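Local coordinates for cellulose biosynthesis protein BcsG (Salmonella typhimurium LT2, PDB 5OLT) that is required for cellulose biosynthesis, this chain being its zinc-binding extramembrane domain, a member of the alkaline phosphatase family, at residues 28-33 / 361-366; 197-202 / 255-260. One frame throughout, in Å; residues are numbered along the deposited sequence. Where two conformers were deposited one is given.

Interaction 1: residues 28-33 / 361-366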
ATOM      1  N   ALA A  28       6.392  30.542   2.137  1.00 14.35           N
ATOM      2  CA  ALA A  28       5.325  30.852   1.201  1.00 13.39           C
ATOM      3  C   ALA A  28       5.350  29.916  -0.012  1.00 13.40           C
ATOM      4  O   ALA A  28       4.305  29.425  -0.438  1.00 14.07           O
ATOM      5  CB  ALA A  28       5.378  32.325   0.753  1.00 15.06           C
ATOM      6  N   ASN A  29       6.535  29.665  -0.560  1.00 13.51           N
ATOM      7  CA  ASN A  29       6.644  28.800  -1.744  1.00 12.64           C
ATOM      8  C   ASN A  29       6.336  27.345  -1.431  1.00 12.25           C
ATOM      9  O   ASN A  29       5.747  26.666  -2.271  1.00 12.40           O
ATOM     10  CB  ASN A  29       7.987  28.929  -2.455  1.00 14.14           C
ATOM     11  CG  ASN A  29       8.134  30.276  -3.156  1.00 15.94           C
ATOM     12  OD1 ASN A  29       9.259  30.745  -3.370  1.00 22.28           O
ATOM     13  ND2 ASN A  29       7.030  30.886  -3.494  1.00 15.82           N
ATOM     14  N   LEU A  30       6.729  26.864  -0.245  1.00 12.10           N
ATOM     15  CA  LEU A  30       6.428  25.472   0.103  1.00 11.82           C
ATOM     16  C   LEU A  30       4.941  25.335   0.399  1.00 11.65           C
ATOM     17  O   LEU A  30       4.332  24.350  -0.032  1.00 11.39           O
ATOM     18  CB  LEU A  30       7.277  25.008   1.295  1.00 12.53           C
ATOM     19  CG  LEU A  30       8.639  24.391   0.928  1.00 16.90           C
ATOM     20  CD1 LEU A  30       9.553  25.259   0.107  1.00 21.29           C
ATOM     21  CD2 LEU A  30       9.308  24.013   2.248  1.00 17.63           C
ATOM     22  N   ASN A  31       4.329  26.346   1.033  1.00 12.32           N
ATOM     23  CA  ASN A  31       2.875  26.332   1.235  1.00 12.58           C
ATOM     24  C   ASN A  31       2.155  26.310  -0.125  1.00 12.04           C
ATOM     25  O   ASN A  31       1.205  25.534  -0.352  1.00 12.33           O
ATOM     26  CB  ASN A  31       2.421  27.595   2.017  1.00 12.99           C
ATOM     27  CG  ASN A  31       2.605  27.471   3.509  1.00 14.03           C
ATOM     28  OD1 ASN A  31       2.814  26.377   4.054  1.00 15.65           O
ATOM     29  ND2 ASN A  31       2.479  28.590   4.200  1.00 19.01           N
ATOM     30  N   ALA A  32       2.608  27.163  -1.045  1.00 11.39           N
ATOM     31  CA  ALA A  32       1.990  27.226  -2.367  1.00 11.59           C
ATOM     32  C   ALA A  32       2.163  25.889  -3.113  1.00 11.38           C
ATOM     33  O   ALA A  32       1.237  25.417  -3.764  1.00 12.68           O
ATOM     34  CB  ALA A  32       2.551  28.375  -3.178  1.00 12.78           C
ATOM     35  N   TRP A  33       3.366  25.296  -3.020  1.00 10.78           N
ATOM     36  CA  TRP A  33       3.615  24.005  -3.642  1.00 10.83           C
ATOM     37  C   TRP A  33       2.628  22.945  -3.112  1.00  9.87           C
ATOM     38  O   TRP A  33       2.060  22.179  -3.915  1.00 10.65           O
ATOM     39  CB  TRP A  33       5.077  23.557  -3.443  1.00 10.95           C
ATOM     40  CG  TRP A  33       5.336  22.283  -4.168  1.00 11.91           C
ATOM     41  CD1 TRP A  33       5.739  22.141  -5.455  1.00 14.20           C
ATOM     42  CD2 TRP A  33       5.126  20.951  -3.663  1.00 10.87           C
ATOM     43  NE1 TRP A  33       5.781  20.815  -5.795  1.00 15.13           N
ATOM     44  CE2 TRP A  33       5.420  20.061  -4.711  1.00 12.07           C
ATOM     45  CE3 TRP A  33       4.721  20.429  -2.410  1.00 11.32           C
ATOM     46  CZ2 TRP A  33       5.320  18.667  -4.557  1.00 12.66           C
ATOM     47  CZ3 TRP A  33       4.609  19.042  -2.265  1.00 12.35           C
ATOM     48  CH2 TRP A  33       4.909  18.185  -3.326  1.00 12.96           C
ATOM     49  N   VAL A 361       2.714  17.861   8.278  1.00 11.44           N
ATOM     50  CA  VAL A 361       2.942  17.487   6.858  1.00  9.97           C
ATOM     51  C   VAL A 361       4.449  17.436   6.620  1.00 10.51           C
ATOM     52  O   VAL A 361       5.197  18.299   7.110  1.00 11.28           O
ATOM     53  CB  VAL A 361       2.313  18.525   5.884  1.00 10.87           C
ATOM     54  CG1 VAL A 361       2.474  18.064   4.454  1.00 11.34           C
ATOM     55  CG2 VAL A 361       0.807  18.772   6.148  1.00 12.74           C
ATOM     56  N   VAL A 362       4.883  16.396   5.895  1.00  9.68           N
ATOM     57  CA  VAL A 362       6.278  16.263   5.513  1.00  9.60           C
ATOM     58  C   VAL A 362       6.297  16.205   3.988  1.00  9.45           C
ATOM     59  O   VAL A 362       5.531  15.452   3.368  1.00  9.66           O
ATOM     60  CB  VAL A 362       6.920  14.992   6.099  1.00  9.57           C
ATOM     61  CG1 VAL A 362       8.313  14.777   5.538  1.00 11.66           C
ATOM     62  CG2 VAL A 362       6.988  15.120   7.610  1.00 10.73           C
ATOM     63  N   ILE A 363       7.209  16.970   3.396  1.00  9.26           N
ATOM     64  CA  ILE A 363       7.434  16.948   1.932  1.00  9.86           C
ATOM     65  C   ILE A 363       8.916  16.883   1.632  1.00 10.12           C
ATOM     66  O   ILE A 363       9.753  17.149   2.506  1.00 11.54           O
ATOM     67  CB  ILE A 363       6.819  18.186   1.205  1.00 10.47           C
ATOM     68  CG1 ILE A 363       7.588  19.476   1.548  1.00 11.62           C
ATOM     69  CG2 ILE A 363       5.323  18.284   1.571  1.00 11.35           C
ATOM     70  CD1 ILE A 363       7.079  20.732   0.824  1.00 13.67           C
ATOM     71  N   GLN A 364       9.226  16.505   0.392  1.00 10.65           N
ATOM     72  CA  GLN A 364      10.567  16.658  -0.169  1.00 11.63           C
ATOM     73  C   GLN A 364      10.513  17.839  -1.118  1.00 12.36           C
ATOM     74  O   GLN A 364       9.655  17.883  -1.986  1.00 14.54           O
ATOM     75  CB  GLN A 364      11.003  15.404  -0.916  1.00 14.91           C
ATOM     76  CG  GLN A 364      11.177  14.185  -0.037  1.00 17.81           C
ATOM     77  CD  GLN A 364      12.518  14.139   0.667  1.00 20.31           C
ATOM     78  OE1 GLN A 364      13.407  14.937   0.401  1.00 23.91           O
ATOM     79  NE2 GLN A 364      12.669  13.180   1.540  1.00 22.54           N
ATOM     80  N   TYR A 365      11.409  18.789  -0.956  1.00 12.53           N
ATOM     81  CA  TYR A 365      11.391  19.980  -1.832  1.00 13.51           C
ATOM     82  C   TYR A 365      12.823  20.214  -2.255  1.00 14.71           C
ATOM     83  O   TYR A 365      13.697  20.389  -1.392  1.00 14.17           O
ATOM     84  CB  TYR A 365      10.828  21.214  -1.089  1.00 14.36           C
ATOM     85  CG  TYR A 365      10.529  22.354  -2.038  1.00 13.50           C
ATOM     86  CD1 TYR A 365      11.546  23.238  -2.417  1.00 14.88           C
ATOM     87  CD2 TYR A 365       9.237  22.533  -2.576  1.00 15.10           C
ATOM     88  CE1 TYR A 365      11.295  24.271  -3.324  1.00 14.91           C
ATOM     89  CE2 TYR A 365       8.981  23.539  -3.500  1.00 15.89           C
ATOM     90  CZ  TYR A 365      10.015  24.419  -3.853  1.00 15.20           C
ATOM     91  OH  TYR A 365       9.760  25.433  -4.757  1.00 18.97           O
ATOM     92  N   GLN A 366      13.051  20.186  -3.575  1.00 15.91           N
ATOM     93  CA  GLN A 366      14.388  20.224  -4.159  1.00 17.54           C
ATOM     94  C   GLN A 366      15.313  19.221  -3.472  1.00 17.65           C
ATOM     95  O   GLN A 366      16.465  19.523  -3.132  1.00 21.74           O
ATOM     96  CB  GLN A 366      14.952  21.648  -4.144  1.00 16.99           C
ATOM     97  CG  GLN A 366      14.162  22.572  -5.053  1.00 19.53           C
ATOM     98  CD  GLN A 366      14.635  24.007  -5.013  1.00 22.73           C
ATOM     99  OE1 GLN A 366      15.595  24.334  -4.330  1.00 28.37           O
ATOM    100  NE2 GLN A 366      13.954  24.867  -5.738  1.00 23.17           N
TER

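Interaction 2: residues 197-202 / 255-260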
ATOM      1  N   ARG A 197      -6.576 -20.400   5.438  1.00 13.70           N
ATOM      2  CA  ARG A 197      -8.034 -20.377   5.598  1.00 14.11           C
ATOM      3  C   ARG A 197      -8.670 -19.611   4.440  1.00 14.40           C
ATOM      4  O   ARG A 197      -9.663 -20.025   3.851  1.00 15.44           O
ATOM      5  CB  ARG A 197      -8.416 -19.783   6.963  1.00 14.89           C
ATOM      6  CG  ARG A 197      -9.929 -19.583   7.099  1.00 16.30           C
ATOM      7  CD  ARG A 197     -10.320 -19.216   8.514  1.00 16.32           C
ATOM      8  NE  ARG A 197     -10.088 -20.337   9.442  1.00 18.90           N
ATOM      9  CZ  ARG A 197     -10.412 -20.335  10.732  1.00 18.43           C
ATOM     10  NH1 ARG A 197     -11.008 -19.284  11.285  1.00 17.84           N
ATOM     11  NH2 ARG A 197     -10.160 -21.424  11.469  1.00 20.10           N
ATOM     12  N   TRP A 198      -8.074 -18.473   4.065  1.00 14.01           N
ATOM     13  CA  TRP A 198      -8.539 -17.718   2.919  1.00 13.36           C
ATOM     14  C   TRP A 198      -8.487 -18.567   1.632  1.00 13.81           C
ATOM     15  O   TRP A 198      -9.447 -18.591   0.846  1.00 15.52           O
ATOM     16  CB  TRP A 198      -7.663 -16.458   2.777  1.00 14.34           C
ATOM     17  CG  TRP A 198      -7.927 -15.659   1.552  1.00 12.72           C
ATOM     18  CD1 TRP A 198      -8.890 -14.708   1.400  1.00 13.80           C
ATOM     19  CD2 TRP A 198      -7.258 -15.758   0.297  1.00 12.92           C
ATOM     20  NE1 TRP A 198      -8.868 -14.206   0.133  1.00 13.70           N
ATOM     21  CE2 TRP A 198      -7.877 -14.828  -0.581  1.00 12.31           C
ATOM     22  CE3 TRP A 198      -6.187 -16.530  -0.176  1.00 14.51           C
ATOM     23  CZ2 TRP A 198      -7.454 -14.647  -1.897  1.00 14.79           C
ATOM     24  CZ3 TRP A 198      -5.785 -16.365  -1.492  1.00 16.22           C
ATOM     25  CH2 TRP A 198      -6.425 -15.435  -2.340  1.00 15.59           C
ATOM     26  N   LEU A 199      -7.388 -19.288   1.443  1.00 13.74           N
ATOM     27  CA  LEU A 199      -7.166 -20.085   0.221  1.00 15.34           C
ATOM     28  C   LEU A 199      -8.174 -21.239   0.104  1.00 17.05           C
ATOM     29  O   LEU A 199      -8.660 -21.522  -0.978  1.00 20.01           O
ATOM     30  CB  LEU A 199      -5.730 -20.620   0.167  1.00 16.50           C
ATOM     31  CG  LEU A 199      -5.370 -21.361  -1.135  1.00 17.74           C
ATOM     32  CD1 LEU A 199      -5.609 -20.521  -2.396  1.00 19.60           C
ATOM     33  CD2 LEU A 199      -3.910 -21.816  -1.045  1.00 20.93           C
ATOM     34  N   THR A 200      -8.491 -21.898   1.211  0.70 18.43           N
ATOM     35  CA  THR A 200      -9.524 -22.963   1.189  0.70 23.33           C
ATOM     36  C   THR A 200     -10.888 -22.342   0.804  0.70 26.12           C
ATOM     37  O   THR A 200     -11.618 -22.885  -0.042  0.70 28.39           O
ATOM     38  CB  THR A 200      -9.692 -23.657   2.554  0.70 27.72           C
ATOM     39  OG1 THR A 200     -10.308 -22.749   3.474  0.70 33.95           O
ATOM     40  CG2 THR A 200      -8.339 -24.169   3.126  0.70 24.14           C
ATOM     41  N   GLY A 201     -11.217 -21.193   1.415  1.00 25.31           N
ATOM     42  CA  GLY A 201     -12.513 -20.513   1.153  1.00 27.60           C
ATOM     43  C   GLY A 201     -12.698 -20.157  -0.318  1.00 28.83           C
ATOM     44  O   GLY A 201     -13.799 -20.346  -0.878  1.00 29.46           O
ATOM     45  N   GLU A 202     -11.617 -19.672  -0.949  1.00 25.65           N
ATOM     46  CA  GLU A 202     -11.649 -19.198  -2.355  1.00 30.19           C
ATOM     47  C   GLU A 202     -11.761 -20.375  -3.303  1.00 32.91           C
ATOM     48  O   GLU A 202     -12.466 -20.364  -4.380  1.00 26.43           O
ATOM     49  CB  GLU A 202     -10.405 -18.356  -2.713  1.00 28.62           C
ATOM     50  CG  GLU A 202     -10.390 -16.915  -2.151  1.00 33.83           C
ATOM     51  CD  GLU A 202     -11.739 -16.153  -2.159  1.00 45.39           C
ATOM     52  OE1 GLU A 202     -12.665 -16.417  -2.983  1.00 43.14           O
ATOM     53  OE2 GLU A 202     -11.882 -15.235  -1.316  1.00 45.99           O
ATOM     54  N   SER A 255      -1.542 -24.171  -6.125  1.00 21.31           N
ATOM     55  CA  SER A 255      -2.993 -24.204  -6.252  1.00 20.73           C
ATOM     56  C   SER A 255      -3.424 -24.031  -7.707  1.00 19.89           C
ATOM     57  O   SER A 255      -4.544 -24.414  -8.052  1.00 23.42           O
ATOM     58  CB  SER A 255      -3.633 -23.097  -5.408  1.00 19.74           C
ATOM     59  OG  SER A 255      -3.555 -21.854  -6.085  1.00 19.02           O
ATOM     60  N   GLY A 256      -2.554 -23.437  -8.527  1.00 19.11           N
ATOM     61  CA  GLY A 256      -2.878 -23.039  -9.894  1.00 20.00           C
ATOM     62  C   GLY A 256      -3.923 -21.930 -10.063  1.00 20.71           C
ATOM     63  O   GLY A 256      -4.227 -21.561 -11.193  1.00 25.12           O
ATOM     64  N   ARG A 257      -4.447 -21.393  -8.964  1.00 18.76           N
ATOM     65  CA  ARG A 257      -5.424 -20.309  -9.013  1.00 17.38           C
ATOM     66  C   ARG A 257      -4.822 -19.031  -9.605  1.00 16.03           C
ATOM     67  O   ARG A 257      -3.634 -18.733  -9.447  1.00 15.78           O
ATOM     68  CB  ARG A 257      -5.979 -20.026  -7.619  1.00 17.78           C
ATOM     69  CG  ARG A 257      -6.733 -21.198  -6.982  1.00 22.11           C
ATOM     70  CD  ARG A 257      -7.405 -20.744  -5.704  1.00 25.83           C
ATOM     71  NE  ARG A 257      -8.440 -19.739  -5.936  1.00 31.01           N
ATOM     72  CZ  ARG A 257      -9.636 -19.960  -6.494  1.00 33.79           C
ATOM     73  NH1 ARG A 257      -9.995 -21.168  -6.903  1.00 35.84           N
ATOM     74  NH2 ARG A 257     -10.495 -18.965  -6.632  1.00 39.00           N
ATOM     75  N   LYS A 258      -5.679 -18.271 -10.293  1.00 14.46           N
ATOM     76  CA  LYS A 258      -5.292 -16.952 -10.810  1.00 13.84           C
ATOM     77  C   LYS A 258      -5.477 -15.936  -9.678  1.00 12.45           C
ATOM     78  O   LYS A 258      -6.594 -15.693  -9.221  1.00 12.72           O
ATOM     79  CB  LYS A 258      -6.159 -16.577 -12.010  1.00 13.58           C
ATOM     80  CG  LYS A 258      -5.907 -17.486 -13.216  1.00 16.04           C
ATOM     81  CD  LYS A 258      -6.913 -17.230 -14.316  1.00 18.83           C
ATOM     82  CE  LYS A 258      -6.633 -18.094 -15.558  1.00 21.85           C
ATOM     83  NZ  LYS A 258      -6.750 -19.578 -15.332  1.00 27.77           N
ATOM     84  N   VAL A 259      -4.357 -15.366  -9.222  1.00 11.19           N
ATOM     85  CA  VAL A 259      -4.363 -14.454  -8.085  1.00 10.44           C
ATOM     86  C   VAL A 259      -3.416 -13.308  -8.352  1.00 10.57           C
ATOM     87  O   VAL A 259      -2.299 -13.502  -8.808  1.00 11.83           O
ATOM     88  CB  VAL A 259      -3.988 -15.146  -6.756  1.00 11.82           C
ATOM     89  CG1 VAL A 259      -4.154 -14.169  -5.564  1.00 12.77           C
ATOM     90  CG2 VAL A 259      -4.836 -16.385  -6.477  1.00 13.00           C
ATOM     91  N   MET A 260      -3.878 -12.104  -8.024  1.00 10.73           N
ATOM     92  CA  MET A 260      -3.022 -10.927  -7.994  1.00  9.33           C
ATOM     93  C   MET A 260      -2.803 -10.582  -6.539  1.00  9.46           C
ATOM     94  O   MET A 260      -3.763 -10.270  -5.851  1.00  9.86           O
ATOM     95  CB  MET A 260      -3.688  -9.763  -8.731  1.00 10.04           C
ATOM     96  CG  MET A 260      -2.863  -8.479  -8.716  1.00 10.16           C
ATOM     97  SD  MET A 260      -3.732  -7.198  -9.620  1.00 11.98           S
ATOM     98  CE  MET A 260      -2.590  -5.835  -9.497  1.00 13.26           C
TER

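Interaction 1: residues 28-33 / 361-366
Leu30 CD1 sits squarely over the ring of Tyr365, 3.6 Å from the ring centroid and only 8° off the normal, a CH-pi contact. The same tyrosine meets Trp33 differently: its CE2-CD2 edge is directed at the face of the tryptophan's five-membered ring in a T-shaped pair, with planes at 88° and centroids 5.5 Å apart. CE2 of Tyr365 also lies 3.9 Å from Trp33 CB. Trp33 CG, anti to the backbone N (chi1 -176°), lies in the plane of the Tyr365 ring, at its edge. Ile363 completes the cluster: its CD1 is 4.0 Å from Leu30 CG, and its CG2 is 4.0 Å from Trp33 CZ3.

These four buried side chains form the tight part of the contact, and Tyr370 of the adjacent strand 368-373 adds to it by touching Leu30 and Tyr365. On the helix Ala28 and Ala32 are exposed, as is Gln366 just beyond the strand. No hydrogen bond crosses between helix and strand; Tyr365 OH and Trp33 NE1 bond instead to the carbonyls of Ala23 and Pro19. Cohesion between the two elements is therefore apolar and aromatic, while the phenol OH and indole NE1 tie the preceding N-terminal segment to the same cluster.

Interaction 2: residues 197-202 / 255-260
Arg257 bends at chi3 (64°), which sets its NE 4.0 Å from Glu202 CB, while an anti chi1 (-175°) carries CG of Leu199 out toward the same arginine. Leu199 CD1 rests 3.8 Å from Arg257 CD, so the CD methylene of the arginine is what the leucine meets. Farther out, Glu202 O stands over one face of the guanidinium, 3.3 Å from Arg257 NH2, but the angle is too poor for a hydrogen bond. NH2 instead forms a salt bridge with Asp60 at the start of strand 60-66.

Along the helix, Trp198 reaches the beginning of strand 259-265, its CH2 lying 4.1 Å from Val259 CG1. The other end of that indole is fixed by a bond from NE1 to Thr212, and Glu202 CG packs over one of its faces. Before the strand, Arg257 N donates to Ser255 OG (3.0 Å, 162°), an ST turn that spans Gly256, which leaves helical geometry with positive phi; Ser255 OG is also hydrogen-bonded to Leu252 O. The two segments meet through apolar contacts and through Arg257, whose charge is paired with Asp60 on a third element; the carbonyl over its guanidinium probably adds a modest electrostatic attraction.

In the fold
Interaction 2 is nested in sequence inside the long loop closed by interaction 1, which brings helix 27-42 near the N-terminus against strand 360-365 near the C-terminus. The two lie on opposite sides of the chain's centre, with centres 44 Å apart and nearest atoms about 26 Å apart, and share no helix, strand or sheet. In interaction 1 the strand belongs to the small four-stranded antiparallel sheet. Interaction 2 sets helix 191-203 beside the start of strand 259-265, an inner strand of the seven-stranded mixed sheet; just past that strand's end come the zinc ligands Glu266 and His267. One contact thus joins the two ends of the domain, the other packs a helix on its central sheet.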